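Local coordinates for glutamine aminotransferase class-II domain protein (Ruegeria pomeroyi, PDB 3MDN), which probably acts as a class-II (Ntn-type) glutamine amidotransferase, a family that releases ammonia from glutamine, although its own substrate and role are not established, at residues W6-T12 and R219-V225; Y51-P57 and R107-F111; G82-S86 and F191-L197; H162-R167 and R255-A260; P209-Y213 and V224-P228. The contacts are given in a common frame with arbitrary orientation. Residues are numbered along the deposited sequence.

Contact 1 (W6-T12 and R219-V225); sequences WAAYHGT and RQGWAVV
Antiparallel strands approach most closely where glycines replace side chains, as segments 6-12 and 219-225 illustrate. Strands 6-10 and 221-225, both extended, run at 162° with axes 4.6 Å apart. Hydrogen-bonded pairs are Ala8 with Val224 (Ala8 N to Val224 O 2.8 Å, Val224 N to Ala8 O 3.0 Å) and His10 with Trp222 (His10 N to Trp222 O 2.9 Å, Trp222 N to His10 O 2.7 Å). At Gly11 and Gly221 the CA atoms close to 3.6 Å; a CB on either would clash. Tyr9 (chi1 t) brings its OH into the hollow left by Gly221, 3.5 Å from Gly221 CA, and that OH donates to Thr12 O at 2.7 Å. Thr12 N donates to Gln220 O at 2.9 Å beside the G1 bulge of Gln220 and Gly221. At the other end, Trp6 (chi1 p) lays CH2 3.7 Å from Val224 CG1. Ala8, His10, Trp222 and Val224 face strands 197-203 and 243-248 of the sheet packed against this one; strands 84-87 and 212-216 flank the pair.

Contact 2 (Y51-P57 and R107-F111); sequences YDARPEP and RRWCF
A single tyrosine hydroxyl can tie a loop to the start of a strand in another sheet, as Tyr51 does. Segment 51-57 leaves strand 47-51 and curls irregularly towards strand 58-61; segment 107-111 turns through Arg107 (phi 56°, psi -129°) into strand 109-114. The closest backbone approach is Glu56 CA to Arg108 CA, 4.6 Å. Tyr51, chi1 m and chi2 90°, extends its ring so that OH donates to Arg108 O at 2.6 Å, the acceptor lying near the ring plane. Cys110, chi1 p, sets SG obliquely beside that ring, 5.0 Å from its centroid and 3.9 Å from Tyr51 CE1. Pro57, C-gamma endo, places CG 4.2 Å from Cys110 CB and CD 3.6 Å from Arg107 O. Pro55 CB and Arg108 CG graze at 4.4 Å. The CA-to-CB bond of Arg107 points away, and its m, t, t side chain forms salt bridges with Glu134 and Glu158; Arg108, bent by its p chi3, donates to Asp193 O. Within the loop, Arg54 forms a salt bridge with Glu17 of the second subunit. Chemically, one short neutral hydrogen bond, bordered by proline and sulfur contacts, joins the segments, and the charges of Arg54 and Arg107 are neutralised outside them.

Contact 3 (G82-S86 and F191-L197); sequences GLFLS and FSDGQTL
This is a buried face-to-face contact between two beta sheets: segment 82-86, entering strand 84-87 of one, packs by side chains against segment 191-197, at the turn joining strands 185-192 and 197-203 of the other. Such layering belongs to the sandwiched sheets of the Ntn-hydrolase fold. The backbones stay apart, with Leu83 and Gly194 CA atoms 6.7 Å from each other and Leu85 and Phe191 CA atoms 7.7 Å. Two leucines span the gap. Leu83, with chi1 between wells at -146° and chi2 t, brings CD2 to 3.3 Å from Ser192 OG and CD1 to 3.5 Å from Gly194 C. Leu85 (m, p) sets CD1 3.8 Å from Leu197 CD1 and CD2 4.0 Å from Phe191 CA; Phe84 between them points away. Ser192 OG accepts from Gly194 N at 2.9 Å, an ST turn, and donates to Thr196 O at 2.9 Å; Asp193 OD1 accepts from Gln195 N at 2.9 Å, an Asx turn, and from Thr196 N at 2.8 Å. Gly194 has phi 89° and psi -5°, angles that favour glycine. Tyr51 adjoins Leu83, and Cys110 and Met112 adjoin Leu85. The chemistry is thus divided: Ser192 OG and Asp193 OD1 bond to the turn's own backbone, carbonyls of the turn take outside donors, as Gln195 O does from His10 NE2, and between these two segments the joining is apolar, by leucine methyls.

Contact 4 (H162-R167 and R255-A260); sequences HGALAR and RDFAPA
At the apolar centre Phe257 (chi1 t, chi2 79°) packs on segment 162-167, helical throughout and part of helix 161-179, with Phe257 CZ 3.7 Å from Leu165 CD2 and Phe257 CE1 4.0 Å from Ala166 CB. Outward, where strand 251-256 gives way to extended loop, Ala166 CB meets Ala260 CB at 4.4 Å and Ala260 N donates to Ala166 O at 3.1 Å. The Phe257 edge also meets the face of His162 (chi1 t, chi2 -71°) in a T-shaped pair, centroids 5.5 Å apart and planes at 86°. On the opposite face of that imidazole the Arg255 guanidinium lies flat, centres 4.0 Å apart and planes at 6°. His162 NE2 donates to Asp256 O at 2.9 Å, and the Asp256 carboxylate forms a salt bridge with Arg243. This joins a helix to the outer side of a sheet, consistent with the helix-sheet layering of the Ntn-hydrolase fold. As a donor, NE2 is protonated, and the imidazole is held on both faces and at its edge.

Contact 5 (P209-Y213 and V224-P228); sequences PSVYY and VVSEP
Tyr212, Val224 and Ser226 bury the most area where segments 209-213 and 224-228 meet, at the open end of the hairpin of strands 212-216 and 221-225. Tyr212 and Val225 are a hydrogen-bonded antiparallel pair, CA atoms 5.4 Å apart, with Tyr212 N to Val225 O and Val225 N to Tyr212 O both 2.9 Å. Pro228 CD lies over one face of the Tyr212 ring (chi1 m, chi2 90°), 3.9 Å from its centroid, a CH-pi contact; Tyr212 CB also meets Val225 CG2 at 3.9 Å. Val224 (chi1 t) faces the other way. Its non-hydrogen-bonded partner is Tyr213, CA atoms 4.2 Å apart, with Val224 CG2 4.0 Å from Tyr213 CB and Val224 CG1 3.8 Å from Val211 CG1, on the face turned to strands 197-203 and 243-248. At Ser226 (phi -79°, psi -20°) the chain leaves the extended path; its O accepts from Ser210 OG (chi1 p) at 2.5 Å. Its own hydroxyl binds Trp6 N on the next strand. The chemistry changes as the hairpin opens: a paired backbone gives way to a serine hydroxyl bonded to a carbonyl and a proline resting on a tyrosine ring.

How the contacts relate
The general principle is two antiparallel sheets laid face to face, here with helix 161-179 outside the second. Contacts 1 and 5, centres about 11 Å apart, are neighbours in the first sheet and share Val224 and Val225 of strand 221-225. Contacts 2 and 3, centres about 8 Å apart, both bridge the sheets; the centre of contact 3 lies about 9 Å from that of contact 1. Contact 4, its centre about 23 Å from those of contacts 1 and 2, joins helix to second sheet; Leu165 touches both Phe191 and Phe111. Along the chain, contacts 2 and 3 nest inside the loop closed by contact 1 and cross each other, while contact 5 nests within contact 4. N- and C-terminal parts are thereby interleaved in one compact layered domain.

Contact 1 (W6-T12 and R219-V225)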
# COMPACT_ATOMS: atom_id res chain seq x y z
N TRP D 6 22.04 4.35 -1.75
CA TRP D 6 21.49 5.24 -2.77
C TRP D 6 22.34 5.29 -4.06
O TRP D 6 23.52 4.91 -4.05
CB TRP D 6 21.18 6.63 -2.22
CG TRP D 6 22.34 7.51 -1.68
CD1 TRP D 6 22.57 7.85 -0.37
CD2 TRP D 6 23.34 8.22 -2.45
NE1 TRP D 6 23.65 8.72 -0.28
CE2 TRP D 6 24.14 8.95 -1.54
CE3 TRP D 6 23.62 8.32 -3.81
CZ2 TRP D 6 25.21 9.75 -1.95
CZ3 TRP D 6 24.68 9.12 -4.22
CH2 TRP D 6 25.47 9.81 -3.29
N ALA D 7 21.72 5.72 -5.16
CA ALA D 7 22.43 5.91 -6.42
C ALA D 7 21.89 7.10 -7.21
O ALA D 7 20.68 7.37 -7.22
CB ALA D 7 22.37 4.65 -7.27
N ALA D 8 22.80 7.82 -7.87
CA ALA D 8 22.45 8.98 -8.68
C ALA D 8 23.12 8.91 -10.05
O ALA D 8 24.19 8.32 -10.20
CB ALA D 8 22.82 10.30 -7.96
N TYR D 9 22.50 9.54 -11.04
CA TYR D 9 23.01 9.46 -12.39
C TYR D 9 22.91 10.79 -13.12
O TYR D 9 21.93 11.51 -12.97
CB TYR D 9 22.30 8.34 -13.15
CG TYR D 9 22.78 8.20 -14.58
CD1 TYR D 9 23.94 7.51 -14.89
CD2 TYR D 9 22.05 8.77 -15.64
CE1 TYR D 9 24.40 7.38 -16.22
CE2 TYR D 9 22.51 8.66 -16.99
CZ TYR D 9 23.70 7.96 -17.25
OH TYR D 9 24.14 7.82 -18.53
N HIS D 10 23.94 11.12 -13.89
CA HIS D 10 23.98 12.34 -14.70
C HIS D 10 24.74 12.05 -16.03
O HIS D 10 25.95 11.75 -16.02
CB HIS D 10 24.65 13.45 -13.89
CG HIS D 10 24.61 14.80 -14.53
ND1 HIS D 10 25.25 15.08 -15.71
CD2 HIS D 10 24.06 15.97 -14.12
CE1 HIS D 10 25.05 16.35 -16.03
NE2 HIS D 10 24.32 16.91 -15.09
N GLY D 11 24.01 12.08 -17.16
CA GLY D 11 24.60 11.83 -18.48
C GLY D 11 23.56 11.52 -19.56
O GLY D 11 22.40 11.95 -19.47
N THR D 12 23.97 10.78 -20.58
CA THR D 12 23.03 10.30 -21.60
C THR D 12 21.87 9.51 -20.96
O THR D 12 22.13 8.67 -20.11
CB THR D 12 23.77 9.40 -22.60
OG1 THR D 12 24.81 10.17 -23.20
CG2 THR D 12 22.86 8.91 -23.69
N ARG D 219 27.32 3.43 -20.20
CA ARG D 219 26.10 4.25 -20.12
C ARG D 219 26.31 5.62 -20.80
O ARG D 219 25.35 6.23 -21.28
CB ARG D 219 25.63 4.47 -18.67
CG ARG D 219 25.07 3.22 -17.97
CD ARG D 219 25.17 3.34 -16.41
NE ARG D 219 24.77 2.10 -15.72
CZ ARG D 219 25.51 1.43 -14.84
NH1 ARG D 219 26.72 1.88 -14.49
NH2 ARG D 219 25.05 0.31 -14.29
N GLN D 220 27.56 6.10 -20.82
CA GLN D 220 27.87 7.48 -21.27
C GLN D 220 27.27 8.56 -20.33
O GLN D 220 26.57 9.47 -20.74
CB GLN D 220 27.50 7.65 -22.76
CG GLN D 220 28.10 6.50 -23.59
CD GLN D 220 27.95 6.63 -25.09
OE1 GLN D 220 26.84 6.70 -25.62
NE2 GLN D 220 29.08 6.63 -25.80
N GLY D 221 27.60 8.42 -19.05
CA GLY D 221 27.23 9.37 -18.02
C GLY D 221 27.85 8.95 -16.69
O GLY D 221 28.40 7.85 -16.57
N TRP D 222 27.75 9.81 -15.69
CA TRP D 222 28.32 9.58 -14.36
C TRP D 222 27.35 8.92 -13.38
O TRP D 222 26.19 9.33 -13.28
CB TRP D 222 28.74 10.93 -13.77
CG TRP D 222 29.85 11.60 -14.53
CD1 TRP D 222 29.74 12.40 -15.61
CD2 TRP D 222 31.25 11.52 -14.23
NE1 TRP D 222 30.97 12.82 -16.04
CE2 TRP D 222 31.93 12.31 -15.20
CE3 TRP D 222 32.01 10.87 -13.24
CZ2 TRP D 222 33.33 12.48 -15.21
CZ3 TRP D 222 33.44 11.03 -13.27
CH2 TRP D 222 34.07 11.83 -14.23
N ALA D 223 27.84 7.95 -12.62
CA ALA D 223 27.09 7.38 -11.51
C ALA D 223 27.75 7.81 -10.21
O ALA D 223 28.98 7.93 -10.14
CB ALA D 223 27.04 5.84 -11.61
N VAL D 224 26.94 8.02 -9.17
CA VAL D 224 27.41 8.33 -7.83
C VAL D 224 26.58 7.43 -6.90
O VAL D 224 25.38 7.36 -7.03
CB VAL D 224 27.10 9.81 -7.44
CG1 VAL D 224 27.78 10.17 -6.13
CG2 VAL D 224 27.55 10.78 -8.57
N VAL D 225 27.22 6.77 -5.96
CA VAL D 225 26.57 5.73 -5.21
C VAL D 225 27.09 5.72 -3.78
O VAL D 225 28.18 6.24 -3.49
CB VAL D 225 26.87 4.37 -5.83
CG1 VAL D 225 26.26 4.25 -7.21
CG2 VAL D 225 28.39 4.15 -5.90

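Contact 2 (Y51-P57 and R107-F111)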
# COMPACT_ATOMS: atom_id res chain seq x y z
N TYR D 51 14.40 13.62 -13.77
CA TYR D 51 14.07 14.72 -14.66
C TYR D 51 13.92 14.18 -16.07
O TYR D 51 14.72 13.36 -16.55
CB TYR D 51 15.20 15.80 -14.68
CG TYR D 51 15.40 16.47 -13.34
CD1 TYR D 51 16.30 15.95 -12.42
CD2 TYR D 51 14.67 17.61 -12.99
CE1 TYR D 51 16.48 16.55 -11.17
CE2 TYR D 51 14.85 18.22 -11.76
CZ TYR D 51 15.76 17.69 -10.86
OH TYR D 51 15.92 18.25 -9.63
N ASP D 52 12.95 14.71 -16.77
CA ASP D 52 12.66 14.26 -18.10
C ASP D 52 12.19 15.49 -18.82
O ASP D 52 12.99 16.29 -19.29
CB ASP D 52 11.55 13.19 -18.05
CG ASP D 52 11.33 12.50 -19.41
OD1 ASP D 52 12.07 12.80 -20.38
OD2 ASP D 52 10.41 11.65 -19.50
N ALA D 53 10.87 15.70 -18.82
CA ALA D 53 10.28 16.73 -19.65
C ALA D 53 10.08 18.06 -18.94
O ALA D 53 9.84 19.09 -19.57
CB ALA D 53 8.89 16.24 -20.23
N ARG D 54 10.11 18.05 -17.62
CA ARG D 54 9.72 19.24 -16.90
C ARG D 54 10.91 19.78 -16.12
O ARG D 54 11.83 19.03 -15.78
CB ARG D 54 8.56 18.94 -15.95
CG ARG D 54 7.28 18.33 -16.58
CD ARG D 54 6.09 18.82 -15.78
NE ARG D 54 4.80 18.17 -16.06
CZ ARG D 54 3.94 18.53 -17.02
NH1 ARG D 54 4.24 19.51 -17.86
NH2 ARG D 54 2.79 17.87 -17.17
N PRO D 55 10.88 21.08 -15.81
CA PRO D 55 11.99 21.52 -14.97
C PRO D 55 11.84 20.94 -13.56
O PRO D 55 12.81 20.86 -12.84
CB PRO D 55 11.83 23.05 -14.95
CG PRO D 55 10.65 23.38 -15.85
CD PRO D 55 9.89 22.13 -16.07
N GLU D 56 10.62 20.55 -13.16
CA GLU D 56 10.44 19.85 -11.87
C GLU D 56 10.69 18.36 -12.03
O GLU D 56 10.36 17.77 -13.05
CB GLU D 56 9.03 20.03 -11.30
CG GLU D 56 8.58 21.48 -11.10
CD GLU D 56 8.29 22.18 -12.41
OE1 GLU D 56 7.76 21.53 -13.35
OE2 GLU D 56 8.60 23.39 -12.52
N PRO D 57 11.23 17.72 -10.99
CA PRO D 57 11.51 16.30 -11.15
C PRO D 57 10.24 15.47 -10.94
O PRO D 57 9.41 15.85 -10.14
CB PRO D 57 12.56 16.03 -10.05
CG PRO D 57 12.17 17.07 -8.94
CD PRO D 57 11.68 18.27 -9.69
N ARG D 107 10.12 22.65 -5.76
CA ARG D 107 10.45 23.43 -6.95
C ARG D 107 11.31 22.62 -7.94
O ARG D 107 10.96 21.51 -8.27
CB ARG D 107 11.17 24.72 -6.53
CG ARG D 107 10.27 25.59 -5.68
CD ARG D 107 11.01 26.78 -5.15
NE ARG D 107 10.12 27.51 -4.26
CZ ARG D 107 10.42 28.66 -3.67
NH1 ARG D 107 11.62 29.21 -3.88
NH2 ARG D 107 9.53 29.24 -2.87
N ARG D 108 12.44 23.18 -8.40
CA ARG D 108 13.32 22.45 -9.35
C ARG D 108 14.27 21.41 -8.71
O ARG D 108 14.93 20.63 -9.44
CB ARG D 108 14.19 23.43 -10.19
CG ARG D 108 13.45 24.42 -11.13
CD ARG D 108 14.47 25.39 -11.82
NE ARG D 108 15.65 24.64 -12.29
CZ ARG D 108 16.77 25.17 -12.79
NH1 ARG D 108 16.91 26.49 -12.90
NH2 ARG D 108 17.76 24.37 -13.18
N TRP D 109 14.35 21.42 -7.38
CA TRP D 109 15.41 20.70 -6.65
C TRP D 109 14.93 19.39 -6.03
O TRP D 109 13.76 19.28 -5.65
CB TRP D 109 15.96 21.58 -5.53
CG TRP D 109 16.75 22.73 -6.02
CD1 TRP D 109 16.28 23.92 -6.49
CD2 TRP D 109 18.18 22.78 -6.13
NE1 TRP D 109 17.35 24.74 -6.86
CE2 TRP D 109 18.52 24.05 -6.66
CE3 TRP D 109 19.20 21.87 -5.86
CZ2 TRP D 109 19.84 24.44 -6.90
CZ3 TRP D 109 20.51 22.24 -6.10
CH2 TRP D 109 20.83 23.53 -6.61
N CYS D 110 15.82 18.40 -5.95
CA CYS D 110 15.53 17.19 -5.21
C CYS D 110 16.74 16.82 -4.43
O CYS D 110 17.82 17.34 -4.69
CB CYS D 110 15.10 16.03 -6.13
SG CYS D 110 16.28 15.60 -7.42
N PHE D 111 16.59 15.91 -3.48
CA PHE D 111 17.60 15.77 -2.43
C PHE D 111 17.40 14.45 -1.70
O PHE D 111 16.28 14.05 -1.45
CB PHE D 111 17.41 16.95 -1.47
CG PHE D 111 18.38 16.99 -0.32
CD1 PHE D 111 18.14 16.27 0.84
CD2 PHE D 111 19.52 17.79 -0.39
CE1 PHE D 111 19.02 16.32 1.90
CE2 PHE D 111 20.41 17.86 0.66
CZ PHE D 111 20.17 17.11 1.81

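Contact 3 (G82-S86 and F191-L197)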
# COMPACT_ATOMS: atom_id res chain seq x y z
N GLY D 82 18.24 11.30 -17.93
CA GLY D 82 19.64 11.65 -17.96
C GLY D 82 20.05 12.26 -16.64
O GLY D 82 21.23 12.59 -16.46
N LEU D 83 19.11 12.38 -15.70
CA LEU D 83 19.44 12.91 -14.38
C LEU D 83 18.45 12.42 -13.37
O LEU D 83 17.27 12.83 -13.39
CB LEU D 83 19.48 14.45 -14.37
CG LEU D 83 20.53 15.08 -13.43
CD1 LEU D 83 20.57 16.62 -13.58
CD2 LEU D 83 20.37 14.71 -11.93
N PHE D 84 18.88 11.52 -12.49
CA PHE D 84 17.96 11.03 -11.48
C PHE D 84 18.65 10.59 -10.18
O PHE D 84 19.86 10.40 -10.16
CB PHE D 84 17.06 9.92 -12.04
CG PHE D 84 17.80 8.68 -12.51
CD1 PHE D 84 17.94 7.60 -11.68
CD2 PHE D 84 18.29 8.60 -13.81
CE1 PHE D 84 18.59 6.45 -12.12
CE2 PHE D 84 18.92 7.47 -14.27
CZ PHE D 84 19.08 6.39 -13.44
N LEU D 85 17.85 10.41 -9.12
CA LEU D 85 18.32 10.07 -7.78
C LEU D 85 17.42 8.94 -7.31
O LEU D 85 16.19 9.06 -7.45
CB LEU D 85 18.13 11.29 -6.86
CG LEU D 85 19.24 12.37 -6.76
CD1 LEU D 85 19.54 13.00 -8.09
CD2 LEU D 85 18.79 13.43 -5.74
N SER D 86 17.99 7.87 -6.75
CA SER D 86 17.21 6.76 -6.19
C SER D 86 17.79 6.19 -4.89
O SER D 86 19.01 6.23 -4.72
CB SER D 86 16.96 5.67 -7.21
OG SER D 86 18.13 5.32 -7.88
N PHE D 191 21.98 15.59 -4.55
CA PHE D 191 20.96 16.60 -4.78
C PHE D 191 21.17 17.26 -6.16
O PHE D 191 22.26 17.22 -6.68
CB PHE D 191 20.85 17.62 -3.63
CG PHE D 191 22.15 18.31 -3.26
CD1 PHE D 191 23.10 17.67 -2.47
CD2 PHE D 191 22.40 19.61 -3.67
CE1 PHE D 191 24.30 18.31 -2.15
CE2 PHE D 191 23.60 20.25 -3.35
CZ PHE D 191 24.53 19.62 -2.57
N SER D 192 20.10 17.80 -6.75
CA SER D 192 20.13 18.31 -8.14
C SER D 192 19.15 19.43 -8.35
O SER D 192 18.10 19.51 -7.67
CB SER D 192 19.77 17.19 -9.14
OG SER D 192 19.94 17.61 -10.50
N ASP D 193 19.44 20.28 -9.33
CA ASP D 193 18.47 21.29 -9.76
C ASP D 193 17.94 20.91 -11.12
O ASP D 193 17.28 21.69 -11.76
CB ASP D 193 19.12 22.69 -9.83
CG ASP D 193 20.40 22.71 -10.68
OD1 ASP D 193 20.70 21.69 -11.35
OD2 ASP D 193 21.11 23.74 -10.66
N GLY D 194 18.24 19.69 -11.56
CA GLY D 194 17.78 19.26 -12.87
C GLY D 194 18.73 19.59 -14.01
O GLY D 194 18.48 19.17 -15.13
N GLN D 195 19.81 20.32 -13.72
CA GLN D 195 20.90 20.54 -14.67
C GLN D 195 22.27 20.02 -14.19
O GLN D 195 23.05 19.44 -14.96
CB GLN D 195 21.00 22.04 -14.99
CG GLN D 195 20.03 22.52 -16.10
CD GLN D 195 20.78 22.72 -17.44
OE1 GLN D 195 21.28 23.83 -17.75
NE2 GLN D 195 20.91 21.64 -18.21
N THR D 196 22.56 20.23 -12.91
CA THR D 196 23.82 19.82 -12.30
C THR D 196 23.51 18.80 -11.23
O THR D 196 22.48 18.91 -10.58
CB THR D 196 24.55 21.03 -11.65
OG1 THR D 196 24.80 22.02 -12.65
CG2 THR D 196 25.87 20.63 -11.02
N LEU D 197 24.39 17.82 -11.02
CA LEU D 197 24.18 16.84 -9.97
C LEU D 197 25.26 17.10 -8.91
O LEU D 197 26.43 17.30 -9.26
CB LEU D 197 24.32 15.42 -10.52
CG LEU D 197 24.42 14.30 -9.47
CD1 LEU D 197 23.11 14.27 -8.67
CD2 LEU D 197 24.70 12.91 -10.10

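Contact 4 (H162-R167 and R255-A260)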
# COMPACT_ATOMS: atom_id res chain seq x y z
N HIS D 162 26.63 25.03 -2.44
CA HIS D 162 27.72 24.73 -1.53
C HIS D 162 27.62 25.49 -0.21
O HIS D 162 27.64 24.88 0.88
CB HIS D 162 29.06 25.05 -2.22
CG HIS D 162 30.27 24.87 -1.36
ND1 HIS D 162 30.58 25.71 -0.31
CD2 HIS D 162 31.28 23.97 -1.42
CE1 HIS D 162 31.72 25.34 0.24
NE2 HIS D 162 32.18 24.29 -0.43
N GLY D 163 27.55 26.83 -0.31
CA GLY D 163 27.39 27.69 0.88
C GLY D 163 26.12 27.35 1.66
O GLY D 163 26.14 27.26 2.88
N ALA D 164 25.02 27.13 0.95
CA ALA D 164 23.73 26.88 1.63
C ALA D 164 23.73 25.54 2.37
O ALA D 164 23.27 25.46 3.49
CB ALA D 164 22.58 26.97 0.66
N LEU D 165 24.25 24.49 1.74
CA LEU D 165 24.28 23.21 2.43
C LEU D 165 25.21 23.32 3.65
O LEU D 165 24.89 22.89 4.76
CB LEU D 165 24.71 22.08 1.49
CG LEU D 165 24.73 20.71 2.17
CD1 LEU D 165 23.31 20.35 2.62
CD2 LEU D 165 25.26 19.67 1.26
N ALA D 166 26.37 23.93 3.42
CA ALA D 166 27.36 24.26 4.47
C ALA D 166 26.71 24.94 5.70
O ALA D 166 26.93 24.54 6.85
CB ALA D 166 28.48 25.13 3.88
N ARG D 167 25.90 25.96 5.44
CA ARG D 167 25.20 26.67 6.54
C ARG D 167 24.09 25.84 7.24
O ARG D 167 23.94 25.87 8.49
CB ARG D 167 24.66 28.01 6.04
CG ARG D 167 25.74 29.11 5.83
CD ARG D 167 25.11 30.49 5.45
NE ARG D 167 24.37 30.42 4.18
CZ ARG D 167 24.94 30.56 2.99
NH1 ARG D 167 24.22 30.47 1.88
NH2 ARG D 167 26.23 30.81 2.90
N ARG D 255 35.70 19.75 -4.54
CA ARG D 255 35.90 21.02 -3.87
C ARG D 255 35.86 20.71 -2.37
O ARG D 255 35.12 19.81 -1.96
CB ARG D 255 34.71 21.88 -4.21
CG ARG D 255 34.96 23.27 -4.66
CD ARG D 255 33.58 23.87 -4.99
NE ARG D 255 33.34 25.05 -4.15
CZ ARG D 255 32.34 25.91 -4.30
NH1 ARG D 255 31.44 25.78 -5.27
NH2 ARG D 255 32.26 26.94 -3.46
N ASP D 256 36.60 21.45 -1.55
CA ASP D 256 36.57 21.26 -0.09
C ASP D 256 35.19 21.65 0.43
O ASP D 256 34.52 22.52 -0.13
CB ASP D 256 37.66 22.06 0.66
CG ASP D 256 39.09 21.48 0.47
OD1 ASP D 256 39.25 20.26 0.20
OD2 ASP D 256 40.07 22.26 0.62
N PHE D 257 34.77 20.99 1.50
CA PHE D 257 33.44 21.22 2.04
C PHE D 257 33.47 21.03 3.55
O PHE D 257 33.76 19.94 4.05
CB PHE D 257 32.42 20.27 1.40
CG PHE D 257 31.01 20.41 1.96
CD1 PHE D 257 30.19 21.46 1.54
CD2 PHE D 257 30.53 19.52 2.92
CE1 PHE D 257 28.90 21.61 2.05
CE2 PHE D 257 29.24 19.66 3.43
CZ PHE D 257 28.41 20.72 2.99
N ALA D 258 33.18 22.09 4.28
CA ALA D 258 33.07 21.97 5.73
C ALA D 258 31.90 22.84 6.17
O ALA D 258 31.61 23.81 5.49
CB ALA D 258 34.39 22.41 6.40
N PRO D 259 31.23 22.50 7.30
CA PRO D 259 30.13 23.35 7.78
C PRO D 259 30.58 24.80 7.92
O PRO D 259 31.73 25.06 8.26
CB PRO D 259 29.80 22.78 9.17
CG PRO D 259 30.47 21.46 9.25
CD PRO D 259 31.65 21.51 8.31
N ALA D 260 29.68 25.74 7.65
CA ALA D 260 30.00 27.17 7.61
C ALA D 260 30.57 27.68 8.93
O ALA D 260 30.19 27.19 10.00
CB ALA D 260 28.76 27.98 7.21

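Contact 5 (P209-Y213 and V224-P228)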
# COMPACT_ATOMS: atom_id res chain seq x y z
N PRO D 209 29.14 8.18 6.09
CA PRO D 209 28.58 7.25 5.11
C PRO D 209 29.29 7.47 3.76
O PRO D 209 29.68 8.61 3.43
CB PRO D 209 27.08 7.63 5.06
CG PRO D 209 26.85 8.52 6.30
CD PRO D 209 28.15 9.18 6.56
N SER D 210 29.50 6.40 3.00
CA SER D 210 30.49 6.44 1.95
C SER D 210 29.89 7.01 0.66
O SER D 210 28.66 7.05 0.49
CB SER D 210 31.12 5.06 1.76
OG SER D 210 30.15 4.08 1.44
N VAL D 211 30.75 7.53 -0.21
CA VAL D 211 30.29 8.04 -1.50
C VAL D 211 31.34 7.67 -2.53
O VAL D 211 32.53 7.87 -2.29
CB VAL D 211 30.11 9.55 -1.50
CG1 VAL D 211 29.79 10.04 -2.92
CG2 VAL D 211 29.00 9.99 -0.52
N TYR D 212 30.91 7.12 -3.67
CA TYR D 212 31.84 6.75 -4.75
C TYR D 212 31.24 7.26 -6.04
O TYR D 212 30.04 7.38 -6.13
CB TYR D 212 31.98 5.23 -4.85
CG TYR D 212 32.55 4.56 -3.61
CD1 TYR D 212 31.71 4.12 -2.61
CD2 TYR D 212 33.93 4.39 -3.45
CE1 TYR D 212 32.20 3.49 -1.47
CE2 TYR D 212 34.43 3.77 -2.29
CZ TYR D 212 33.54 3.33 -1.31
OH TYR D 212 33.95 2.72 -0.14
N TYR D 213 32.07 7.50 -7.06
CA TYR D 213 31.54 7.94 -8.36
C TYR D 213 32.43 7.41 -9.45
O TYR D 213 33.61 7.12 -9.21
CB TYR D 213 31.37 9.47 -8.45
CG TYR D 213 32.62 10.30 -8.29
CD1 TYR D 213 33.27 10.83 -9.41
CD2 TYR D 213 33.17 10.57 -7.02
CE1 TYR D 213 34.39 11.58 -9.28
CE2 TYR D 213 34.27 11.34 -6.89
CZ TYR D 213 34.89 11.84 -8.02
OH TYR D 213 36.02 12.61 -7.90
N VAL D 224 26.94 8.02 -9.17
CA VAL D 224 27.41 8.33 -7.83
C VAL D 224 26.58 7.43 -6.90
O VAL D 224 25.38 7.36 -7.03
CB VAL D 224 27.10 9.81 -7.44
CG1 VAL D 224 27.78 10.17 -6.13
CG2 VAL D 224 27.55 10.78 -8.57
N VAL D 225 27.22 6.77 -5.96
CA VAL D 225 26.57 5.73 -5.21
C VAL D 225 27.09 5.72 -3.78
O VAL D 225 28.18 6.24 -3.49
CB VAL D 225 26.87 4.37 -5.83
CG1 VAL D 225 26.26 4.25 -7.21
CG2 VAL D 225 28.39 4.15 -5.90
N SER D 226 26.31 5.13 -2.88
CA SER D 226 26.76 4.92 -1.51
C SER D 226 27.69 3.73 -1.38
O SER D 226 28.43 3.64 -0.39
CB SER D 226 25.56 4.74 -0.58
OG SER D 226 24.75 3.69 -1.03
N GLU D 227 27.66 2.80 -2.34
CA GLU D 227 28.57 1.65 -2.32
C GLU D 227 28.74 1.04 -3.71
O GLU D 227 27.76 0.83 -4.41
CB GLU D 227 28.07 0.58 -1.35
CG GLU D 227 26.58 0.33 -1.42
CD GLU D 227 26.20 -1.04 -0.88
OE1 GLU D 227 25.14 -1.13 -0.22
OE2 GLU D 227 26.97 -2.00 -1.12
N PRO D 228 29.99 0.74 -4.11
CA PRO D 228 30.24 0.38 -5.52
C PRO D 228 29.51 -0.88 -6.01
O PRO D 228 29.53 -1.92 -5.33
CB PRO D 228 31.77 0.21 -5.60
CG PRO D 228 32.23 -0.01 -4.19
CD PRO D 228 31.22 0.66 -3.29